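Local coordinates for extracellular solute-binding protein, family 1 (Bifidobacterium longum subsp. infantis, PDB 6FTH), which probably serves as the sugar-capturing receptor of an ABC transporter, binding human milk oligosaccharides outside the cell for uptake, at residues Lys123-Ala126 / Gln127-Thr130; Glu437-Ser440 / His441-Pro444; Gly502-Glu505 / Asn506-Ile509; Gln511-Tyr514 / Asp515-Lys519. One frame throughout, in Å; residues are numbered along the deposited sequence.

In the fold
All four contacts are local, joining neighbours three to five residues apart on helices or at a helix end, yet their chemistry follows their place in the fold. Contacts 3 and 4 share helix 503-518, the first at its beginning and the second at its end. Contacts 1 and 3 are partly buried, and there backbone bonds dominate while side chains face neighbouring elements. Contacts 2 and 4 lie at the surface, and both build hydrogen bonds between side chains: a histidine-carboxylate pair after helix 436-439, and a carboxylate held by an amide and a lysine. Contacts 1 and 4 approach to about 5 Å between nearest atoms without touching.

Contact 1: Lys123-Ala126 / Gln127-Thr130; sequences KPDA and QKLT
Asp125 and Lys128 meet because each turns CG anti to its own carbonyl carbon, beside the backbone N (chi1 -82° and -67°). The lysine then runs out fully extended, its chain crossing the short aspartate at a slant. The nearest side-chain approach is that of Asp125 OD1 to Lys128 CD, at 3.8 Å. The ammonium itself stays somewhat farther off, with Lys128 NZ 4.1 Å from Asp125 OD1, too far for a salt bridge, although the opposite charges probably still attract at this exposed face. The pair sits on the short helix 124-130, which follows helix 114-122 once Lys123 has left helical geometry. A proline suits the beginning of a helix, where its missing N-H costs no bond. Pro124 O is gripped twice: Lys128 N donates to it over 3.2 Å, and a water donates to it over 2.7 Å. The same water reaches Gln127 OE1 only weakly. One residue on, Leu129 N divides its hydrogen between Asp125 O, 3.2 Å away, and Ala126 O, where the bond is weak; the bond to Asp125 O is bent, with an N-H...O angle of 135°, and the donor stands above the carbonyl plane. The methyl of Ala126 is buried against Phe119, Pro141 and Phe336, and Leu129 also packs on Phe336 of strand 336-337. Lys123 sends its ammonium away from the helix, into salt bridges with Glu335 and Asp415.

Contact 2: Glu437-Ser440 / His441-Pro444; sequences EQRS and HFDP
The ring of His441 folds back over Glu437, so that one residue meets it twice: by its carboxylate at the ring edge and by its backbone carbonyl over a face. Glu437 OE2 lies in the ring plane and accepts from His441 NE2 over 2.7 Å, at an N-H...O angle of 159°. The histidine approaches that oxygen on its anti side, and the carboxylate and ring planes are turned 63° apart. Glu437 comes round to this edge because its chain bends at chi2 (65°). Its carbonyl oxygen, meanwhile, sits toward the rim of the ring face and receives the hydroxyl of Ser440, with Ser440 OG 2.7 Å from Glu437 O. Gln438 CA rests over the same ring face as a CH-pi contact. With His441 ND1 bonded to the carbonyl of Thr327, both ring nitrogens face acceptors, which is consistent with a protonated ring. An alanine in place of His441 is likely to deprive Glu437 of its N-H partner and the Thr327 carbonyl of its donor, freeing the carboxylate to swing. The backbone completes the fold-back: His441 N donates to Gln438 O over 3.1 Å, and a type I beta turn runs from Arg439 to Phe442. At the end of that turn the phenyl ring of Phe442 takes Arg439 O over one face, 3.3 Å from Phe442 CE2. The contact thus closes short helix 436-439 and starts the loop toward helix 457-484, with Gln438 bonded to the carbonyl of Val316 and Arg439 to those of Asp330 and Ser332.

Contact 3: Gly502-Glu505 / Asn506-Ile509; sequences GLQE and NVKI
The first turn of helix 503-518 begins here, with Gly502 at its N-cap position. Asn506 N donates to Gly502 O over 3.0 Å, nearly along the C=O axis. Val507 N follows with a bond of 2.9 Å to Leu503 O, and Lys508 and Ile509 repeat the spacing to Gln504 and Glu505. Side chains pair at spacings of three and four. Glu505 and Ile509 lie alongside, pointing the same way, and the methyl Ile509 CD1 comes 3.9 Å from Glu505 CG. It rests against the aliphatic part of the glutamate, whose OE1 bonds to Asn466 of helix 457-484. With CG beside its own backbone N (chi1 -78°), Asn506 carries its amide toward that helix, where OD1 accepts from the same Asn466 amide. Gln504 and Val507 also run side by side, but touch loosely, Gln504 OE1 being 4.2 Å from Val507 CG2; the amide nitrogen of Gln504 turns back to Asp499. Gly502 has positive phi, where a side chain would jam against the preceding carbonyl oxygen, and it serves as the C' residue of the Schellman motif that ends helix 487-500, one glycine thus finishing one helix and capping the next.

Contact 4: Gln511-Tyr514 / Asp515-Lys519; sequences QKWY and DIYTK
Three aromatic rings along one helix are met in different ways. Over one face of the Trp513 indole, toward the rim of its six-membered ring, lies the methyl Ile516 CD1, 3.6 Å from Trp513 CE3. One face of Tyr514 carries Thr518 CG2 over its centre, though that methyl is modelled too near Tyr514 O for its place to be certain. At the edge of the Tyr514 ring stands Asp515 OD1, and the edge of Tyr517 faces Trp513 O in its plane. These are the last turns of helix 503-518, where backbone bonds such as Asp515 N to Gln511 O, 2.9 Å, keep four-residue spacing. Asp515 OD1 is gripped from opposite faces of its carboxylate: Gln511 NE2 donates over 2.9 Å, on the syn side, and Lys519 NZ forms a salt bridge of 3.0 Å. The glutamine gets there by bending at chi2 (80°). Replacing Asp515 by an alanine would probably take the carboxylate from both donors and leave the Lys519 charge without its mate. Both donors also reach the carbonyl of Gly240, and Gln511 OE1 accepts from the backbone N of Val242 in strand 241-244, while Trp513 NE1 and Lys512 NZ share Asp459.

Contact 1: Lys123-Ala126 / Gln127-Thr130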
loop_
_atom_site.group_PDB
_atom_site.type_symbol
_atom_site.label_atom_id
_atom_site.label_comp_id
_atom_site.label_asym_id
_atom_site.label_seq_id
_atom_site.Cartn_x
_atom_site.Cartn_y
_atom_site.Cartn_z
ATOM N N LYS A 123 -17.552 2.443 -8.438
ATOM C CA LYS A 123 -16.090 2.499 -8.406
ATOM C C LYS A 123 -15.507 1.761 -9.611
ATOM O O LYS A 123 -14.901 0.691 -9.470
ATOM C CB LYS A 123 -15.586 1.911 -7.089
ATOM C CG LYS A 123 -16.119 2.705 -5.886
ATOM C CD LYS A 123 -15.642 2.176 -4.547
ATOM C CE LYS A 123 -16.146 3.074 -3.415
ATOM N NZ LYS A 123 -15.433 4.371 -3.395
ATOM N N PRO A 124 -15.632 2.337 -10.813
ATOM C CA PRO A 124 -15.185 1.628 -12.024
ATOM C C PRO A 124 -13.718 1.234 -12.034
ATOM O O PRO A 124 -13.362 0.243 -12.689
ATOM C CB PRO A 124 -15.510 2.619 -13.150
ATOM C CG PRO A 124 -15.695 3.946 -12.480
ATOM C CD PRO A 124 -16.243 3.635 -11.122
ATOM N N ASP A 125 -12.846 1.968 -11.338
ATOM C CA ASP A 125 -11.431 1.646 -11.351
ATOM C C ASP A 125 -11.147 0.393 -10.548
ATOM O O ASP A 125 -10.080 -0.208 -10.716
ATOM C CB ASP A 125 -10.594 2.807 -10.800
ATOM C CG ASP A 125 -10.317 3.880 -11.838
ATOM O OD1 ASP A 125 -10.843 3.777 -12.968
ATOM O OD2 ASP A 125 -9.564 4.823 -11.521
ATOM N N ALA A 126 -12.066 0.011 -9.656
ATOM C CA ALA A 126 -11.907 -1.257 -8.953
ATOM C C ALA A 126 -12.075 -2.417 -9.917
ATOM O O ALA A 126 -11.302 -3.379 -9.878
ATOM C CB ALA A 126 -12.908 -1.359 -7.798
ATOM N N GLN A 127 -13.055 -2.331 -10.815
ATOM C CA GLN A 127 -13.214 -3.381 -11.815
ATOM C C GLN A 127 -11.984 -3.467 -12.708
ATOM O O GLN A 127 -11.517 -4.561 -13.035
ATOM C CB GLN A 127 -14.462 -3.127 -12.650
ATOM C CG GLN A 127 -14.670 -4.157 -13.732
ATOM C CD GLN A 127 -16.022 -4.032 -14.418
ATOM O OE1 GLN A 127 -16.647 -2.967 -14.405
ATOM N NE2 GLN A 127 -16.472 -5.119 -15.030
ATOM N N LYS A 128 -11.434 -2.319 -13.106
ATOM C CA LYS A 128 -10.230 -2.352 -13.936
ATOM C C LYS A 128 -9.077 -3.056 -13.232
ATOM O O LYS A 128 -8.245 -3.697 -13.883
ATOM C CB LYS A 128 -9.795 -0.933 -14.266
ATOM C CG LYS A 128 -10.768 -0.203 -15.165
ATOM C CD LYS A 128 -10.171 1.117 -15.616
ATOM C CE LYS A 128 -11.058 1.809 -16.619
ATOM N NZ LYS A 128 -10.418 3.096 -17.020
ATOM N N LEU A 129 -8.997 -2.921 -11.915
ATOM C CA LEU A 129 -7.871 -3.465 -11.177
ATOM C C LEU A 129 -7.727 -4.963 -11.376
ATOM O O LEU A 129 -6.603 -5.477 -11.342
ATOM C CB LEU A 129 -8.045 -3.143 -9.693
ATOM C CG LEU A 129 -6.858 -3.385 -8.770
ATOM C CD1 LEU A 129 -5.665 -2.491 -9.145
ATOM C CD2 LEU A 129 -7.279 -3.149 -7.305
ATOM N N THR A 130 -8.836 -5.687 -11.565
ATOM C CA THR A 130 -8.768 -7.145 -11.685
ATOM C C THR A 130 -9.189 -7.671 -13.051
ATOM O O THR A 130 -9.333 -8.888 -13.207
ATOM C CB THR A 130 -9.592 -7.818 -10.583
ATOM O OG1 THR A 130 -10.968 -7.474 -10.759
ATOM C CG2 THR A 130 -9.086 -7.390 -9.208
HETATM O O HOH W 1 -14.589 -0.352 -15.040
#

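Contact 2: Glu437-Ser440 / His441-Pro444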
loop_
_atom_site.group_PDB
_atom_site.type_symbol
_atom_site.label_atom_id
_atom_site.label_comp_id
_atom_site.label_asym_id
_atom_site.label_seq_id
_atom_site.Cartn_x
_atom_site.Cartn_y
_atom_site.Cartn_z
ATOM N N GLU A 437 -2.664 19.626 -2.366
ATOM C CA GLU A 437 -2.045 20.572 -3.278
ATOM C C GLU A 437 -0.986 19.898 -4.140
ATOM O O GLU A 437 -1.018 20.017 -5.371
ATOM C CB GLU A 437 -1.477 21.771 -2.514
ATOM C CG GLU A 437 -0.748 22.758 -3.404
ATOM C CD GLU A 437 -1.631 23.454 -4.409
ATOM O OE1 GLU A 437 -2.796 23.755 -4.087
ATOM O OE2 GLU A 437 -1.154 23.737 -5.528
ATOM N N GLN A 438 -0.023 19.190 -3.531
ATOM C CA GLN A 438 1.036 18.606 -4.357
ATOM C C GLN A 438 0.496 17.511 -5.268
ATOM O O GLN A 438 0.931 17.380 -6.415
ATOM C CB GLN A 438 2.189 18.087 -3.501
ATOM C CG GLN A 438 3.102 19.194 -3.061
ATOM C CD GLN A 438 4.238 18.739 -2.180
ATOM O OE1 GLN A 438 4.170 17.680 -1.535
ATOM N NE2 GLN A 438 5.298 19.536 -2.146
ATOM N N ARG A 439 -0.475 16.730 -4.800
ATOM C CA ARG A 439 -1.061 15.711 -5.673
ATOM C C ARG A 439 -1.817 16.322 -6.841
ATOM O O ARG A 439 -1.917 15.690 -7.902
ATOM C CB ARG A 439 -1.941 14.742 -4.873
ATOM C CG ARG A 439 -1.108 13.734 -4.074
ATOM C CD ARG A 439 -1.866 12.897 -3.107
ATOM N NE ARG A 439 -3.060 12.232 -3.630
ATOM C CZ ARG A 439 -3.199 10.914 -3.848
ATOM N NH1 ARG A 439 -2.205 10.085 -3.693
ATOM N NH2 ARG A 439 -4.367 10.409 -4.200
ATOM N N SER A 440 -2.266 17.567 -6.713
ATOM C CA SER A 440 -2.968 18.212 -7.812
ATOM C C SER A 440 -2.033 18.704 -8.896
ATOM O O SER A 440 -2.518 19.164 -9.934
ATOM C CB SER A 440 -3.833 19.377 -7.305
ATOM O OG SER A 440 -3.075 20.539 -7.016
ATOM N N HIS A 441 -0.719 18.582 -8.715
ATOM C CA HIS A 441 0.270 19.041 -9.682
ATOM C C HIS A 441 0.608 17.992 -10.734
ATOM O O HIS A 441 1.554 18.202 -11.504
ATOM C CB HIS A 441 1.541 19.431 -8.943
ATOM C CG HIS A 441 1.344 20.547 -7.964
ATOM N ND1 HIS A 441 2.318 20.917 -7.064
ATOM C CD2 HIS A 441 0.307 21.401 -7.771
ATOM C CE1 HIS A 441 1.879 21.922 -6.332
ATOM N NE2 HIS A 441 0.666 22.242 -6.745
ATOM N N PHE A 442 -0.073 16.852 -10.738
ATOM C CA PHE A 442 0.158 15.833 -11.756
ATOM C C PHE A 442 -1.161 15.242 -12.235
ATOM O O PHE A 442 -2.170 15.236 -11.511
ATOM C CB PHE A 442 1.112 14.721 -11.282
ATOM C CG PHE A 442 0.515 13.771 -10.284
ATOM C CD1 PHE A 442 -0.180 12.657 -10.702
ATOM C CD2 PHE A 442 0.679 13.967 -8.926
ATOM C CE1 PHE A 442 -0.716 11.755 -9.796
ATOM C CE2 PHE A 442 0.171 13.077 -8.025
ATOM C CZ PHE A 442 -0.541 11.975 -8.442
ATOM N N ASP A 443 -1.145 14.738 -13.455
ATOM C CA ASP A 443 -2.304 14.105 -14.051
ATOM C C ASP A 443 -2.311 12.624 -13.688
ATOM O O ASP A 443 -1.299 11.939 -13.879
ATOM C CB ASP A 443 -2.265 14.283 -15.566
ATOM C CG ASP A 443 -3.477 13.733 -16.241
ATOM O OD1 ASP A 443 -3.686 12.502 -16.245
ATOM O OD2 ASP A 443 -4.244 14.559 -16.809
ATOM N N PRO A 444 -3.400 12.092 -13.122
ATOM C CA PRO A 444 -3.351 10.730 -12.574
ATOM C C PRO A 444 -3.323 9.639 -13.619
ATOM O O PRO A 444 -3.135 8.461 -13.264
ATOM C CB PRO A 444 -4.613 10.650 -11.712
ATOM C CG PRO A 444 -5.499 11.662 -12.264
ATOM C CD PRO A 444 -4.673 12.765 -12.847
#

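Contact 3: Gly502-Glu505 / Asn506-Ile509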
loop_
_atom_site.group_PDB
_atom_site.type_symbol
_atom_site.label_atom_id
_atom_site.label_comp_id
_atom_site.label_asym_id
_atom_site.label_seq_id
_atom_site.Cartn_x
_atom_site.Cartn_y
_atom_site.Cartn_z
ATOM N N GLY A 502 18.414 -5.854 -18.825
ATOM C CA GLY A 502 17.103 -5.776 -19.435
ATOM C C GLY A 502 16.259 -4.584 -19.030
ATOM O O GLY A 502 15.064 -4.587 -19.314
ATOM N N LEU A 503 16.836 -3.582 -18.348
ATOM C CA LEU A 503 16.018 -2.444 -17.910
ATOM C C LEU A 503 15.227 -1.834 -19.059
ATOM O O LEU A 503 14.042 -1.521 -18.893
ATOM C CB LEU A 503 16.879 -1.382 -17.235
ATOM C CG LEU A 503 16.114 -0.166 -16.713
ATOM C CD1 LEU A 503 15.124 -0.608 -15.692
ATOM C CD2 LEU A 503 17.058 0.848 -16.103
ATOM N N GLN A 504 15.860 -1.642 -20.219
ATOM C CA GLN A 504 15.166 -0.957 -21.313
ATOM C C GLN A 504 14.083 -1.829 -21.931
ATOM O O GLN A 504 13.081 -1.300 -22.438
ATOM C CB GLN A 504 16.146 -0.471 -22.373
ATOM C CG GLN A 504 17.166 0.489 -21.875
ATOM C CD GLN A 504 16.540 1.620 -21.128
ATOM O OE1 GLN A 504 15.545 2.194 -21.570
ATOM N NE2 GLN A 504 17.082 1.923 -19.959
ATOM N N GLU A 505 14.239 -3.159 -21.885
ATOM C CA GLU A 505 13.148 -4.049 -22.248
ATOM C C GLU A 505 11.975 -3.855 -21.298
ATOM O O GLU A 505 10.811 -3.798 -21.715
ATOM C CB GLU A 505 13.629 -5.507 -22.209
ATOM C CG GLU A 505 12.532 -6.526 -22.538
ATOM C CD GLU A 505 13.031 -7.974 -22.519
ATOM O OE1 GLU A 505 13.967 -8.282 -21.728
ATOM O OE2 GLU A 505 12.472 -8.793 -23.290
ATOM N N ASN A 506 12.269 -3.757 -20.003
ATOM C CA ASN A 506 11.209 -3.559 -19.023
ATOM C C ASN A 506 10.492 -2.227 -19.246
ATOM O O ASN A 506 9.266 -2.153 -19.137
ATOM C CB ASN A 506 11.799 -3.621 -17.604
ATOM C CG ASN A 506 12.061 -5.031 -17.124
ATOM O OD1 ASN A 506 12.101 -5.965 -17.900
ATOM N ND2 ASN A 506 12.192 -5.187 -15.811
ATOM N N VAL A 507 11.242 -1.153 -19.540
ATOM C CA VAL A 507 10.600 0.127 -19.841
ATOM C C VAL A 507 9.623 -0.021 -21.001
ATOM O O VAL A 507 8.478 0.445 -20.939
ATOM C CB VAL A 507 11.657 1.210 -20.119
ATOM C CG1 VAL A 507 10.974 2.453 -20.624
ATOM C CG2 VAL A 507 12.467 1.505 -18.863
ATOM N N LYS A 508 10.065 -0.672 -22.076
ATOM C CA LYS A 508 9.215 -0.816 -23.247
ATOM C C LYS A 508 7.984 -1.676 -22.953
ATOM O O LYS A 508 6.890 -1.390 -23.459
ATOM C CB LYS A 508 10.059 -1.375 -24.392
ATOM C CG LYS A 508 9.341 -1.502 -25.725
ATOM C CD LYS A 508 10.311 -1.476 -26.960
ATOM C CE LYS A 508 11.378 -2.495 -26.819
ATOM N NZ LYS A 508 12.132 -2.606 -28.080
ATOM N N ILE A 509 8.139 -2.743 -22.142
ATOM C CA ILE A 509 7.000 -3.564 -21.739
ATOM C C ILE A 509 5.981 -2.738 -20.965
ATOM O O ILE A 509 4.778 -2.783 -21.253
ATOM C CB ILE A 509 7.481 -4.780 -20.924
ATOM C CG1 ILE A 509 8.171 -5.772 -21.866
ATOM C CG2 ILE A 509 6.324 -5.424 -20.180
ATOM C CD1 ILE A 509 8.892 -6.929 -21.138
#

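Contact 4: Gln511-Tyr514 / Asp515-Lys519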
loop_
_atom_site.group_PDB
_atom_site.type_symbol
_atom_site.label_atom_id
_atom_site.label_comp_id
_atom_site.label_asym_id
_atom_site.label_seq_id
_atom_site.Cartn_x
_atom_site.Cartn_y
_atom_site.Cartn_z
ATOM N N GLN A 511 5.627 0.539 -21.053
ATOM C CA GLN A 511 5.005 1.495 -21.966
ATOM C C GLN A 511 3.891 0.837 -22.764
ATOM O O GLN A 511 2.827 1.431 -22.975
ATOM C CB GLN A 511 6.030 2.093 -22.921
ATOM C CG GLN A 511 5.436 3.099 -23.902
ATOM C CD GLN A 511 5.215 4.475 -23.285
ATOM O OE1 GLN A 511 6.177 5.170 -22.943
ATOM N NE2 GLN A 511 3.954 4.886 -23.183
ATOM N N LYS A 512 4.134 -0.371 -23.259
ATOM C CA LYS A 512 3.136 -1.062 -24.069
ATOM C C LYS A 512 1.849 -1.281 -23.292
ATOM O O LYS A 512 0.759 -0.982 -23.783
ATOM C CB LYS A 512 3.699 -2.402 -24.541
ATOM C CG LYS A 512 2.706 -3.208 -25.371
ATOM C CD LYS A 512 3.294 -4.489 -25.875
ATOM C CE LYS A 512 3.479 -5.466 -24.761
ATOM N NZ LYS A 512 3.969 -6.813 -25.225
ATOM N N TRP A 513 1.946 -1.834 -22.088
ATOM C CA TRP A 513 0.723 -2.121 -21.335
ATOM C C TRP A 513 0.070 -0.841 -20.837
ATOM O O TRP A 513 -1.161 -0.726 -20.821
ATOM C CB TRP A 513 1.022 -3.076 -20.192
ATOM C CG TRP A 513 1.315 -4.439 -20.723
ATOM C CD1 TRP A 513 2.537 -5.036 -20.824
ATOM C CD2 TRP A 513 0.380 -5.325 -21.346
ATOM N NE1 TRP A 513 2.418 -6.262 -21.457
ATOM C CE2 TRP A 513 1.107 -6.449 -21.798
ATOM C CE3 TRP A 513 -1.000 -5.275 -21.575
ATOM C CZ2 TRP A 513 0.487 -7.535 -22.424
ATOM C CZ3 TRP A 513 -1.612 -6.353 -22.207
ATOM C CH2 TRP A 513 -0.863 -7.466 -22.627
ATOM N N TYR A 514 0.879 0.144 -20.450
ATOM C CA TYR A 514 0.319 1.447 -20.121
ATOM C C TYR A 514 -0.511 1.988 -21.283
ATOM O O TYR A 514 -1.628 2.486 -21.093
ATOM C CB TYR A 514 1.465 2.377 -19.768
ATOM C CG TYR A 514 1.092 3.811 -19.593
ATOM C CD1 TYR A 514 0.641 4.305 -18.363
ATOM C CD2 TYR A 514 1.224 4.691 -20.642
ATOM C CE1 TYR A 514 0.310 5.650 -18.200
ATOM C CE2 TYR A 514 0.910 6.027 -20.492
ATOM C CZ TYR A 514 0.454 6.511 -19.265
ATOM O OH TYR A 514 0.136 7.860 -19.146
ATOM N N ASP A 515 0.019 1.897 -22.496
ATOM C CA ASP A 515 -0.708 2.378 -23.673
ATOM C C ASP A 515 -1.992 1.578 -23.896
ATOM O O ASP A 515 -3.056 2.151 -24.144
ATOM C CB ASP A 515 0.194 2.307 -24.908
ATOM C CG ASP A 515 1.299 3.332 -24.896
ATOM O OD1 ASP A 515 1.254 4.276 -24.081
ATOM O OD2 ASP A 515 2.225 3.196 -25.714
ATOM N N ILE A 516 -1.909 0.248 -23.813
ATOM C CA ILE A 516 -3.091 -0.602 -24.012
ATOM C C ILE A 516 -4.208 -0.194 -23.056
ATOM O O ILE A 516 -5.376 -0.072 -23.453
ATOM C CB ILE A 516 -2.712 -2.085 -23.842
ATOM C CG1 ILE A 516 -1.904 -2.569 -25.057
ATOM C CG2 ILE A 516 -3.952 -2.952 -23.628
ATOM C CD1 ILE A 516 -1.269 -3.947 -24.873
ATOM N N TYR A 517 -3.860 0.031 -21.782
ATOM C CA TYR A 517 -4.873 0.298 -20.755
ATOM C C TYR A 517 -5.358 1.747 -20.750
ATOM O O TYR A 517 -6.487 2.011 -20.326
ATOM C CB TYR A 517 -4.315 -0.038 -19.372
ATOM C CG TYR A 517 -4.466 -1.468 -18.939
ATOM C CD1 TYR A 517 -3.484 -2.417 -19.202
ATOM C CD2 TYR A 517 -5.584 -1.866 -18.205
ATOM C CE1 TYR A 517 -3.630 -3.728 -18.764
ATOM C CE2 TYR A 517 -5.733 -3.167 -17.776
ATOM C CZ TYR A 517 -4.757 -4.092 -18.045
ATOM O OH TYR A 517 -4.936 -5.382 -17.581
ATOM N N THR A 518 -4.561 2.705 -21.209
ATOM C CA THR A 518 -4.888 4.108 -20.990
ATOM C C THR A 518 -5.135 4.911 -22.251
ATOM O O THR A 518 -5.691 6.013 -22.151
ATOM C CB THR A 518 -3.802 4.813 -20.151
ATOM O OG1 THR A 518 -4.313 6.063 -19.697
ATOM C CG2 THR A 518 -2.622 5.090 -20.964
ATOM N N LYS A 519 -4.760 4.404 -23.429
ATOM C CA LYS A 519 -4.821 5.180 -24.655
ATOM C C LYS A 519 -5.732 4.495 -25.663
ATOM O O LYS A 519 -5.815 3.260 -25.716
ATOM C CB LYS A 519 -3.424 5.365 -25.263
ATOM C CG LYS A 519 -2.521 6.219 -24.392
ATOM C CD LYS A 519 -1.153 6.454 -25.028
ATOM C CE LYS A 519 -0.203 7.100 -24.024
ATOM N NZ LYS A 519 1.165 7.228 -24.567
#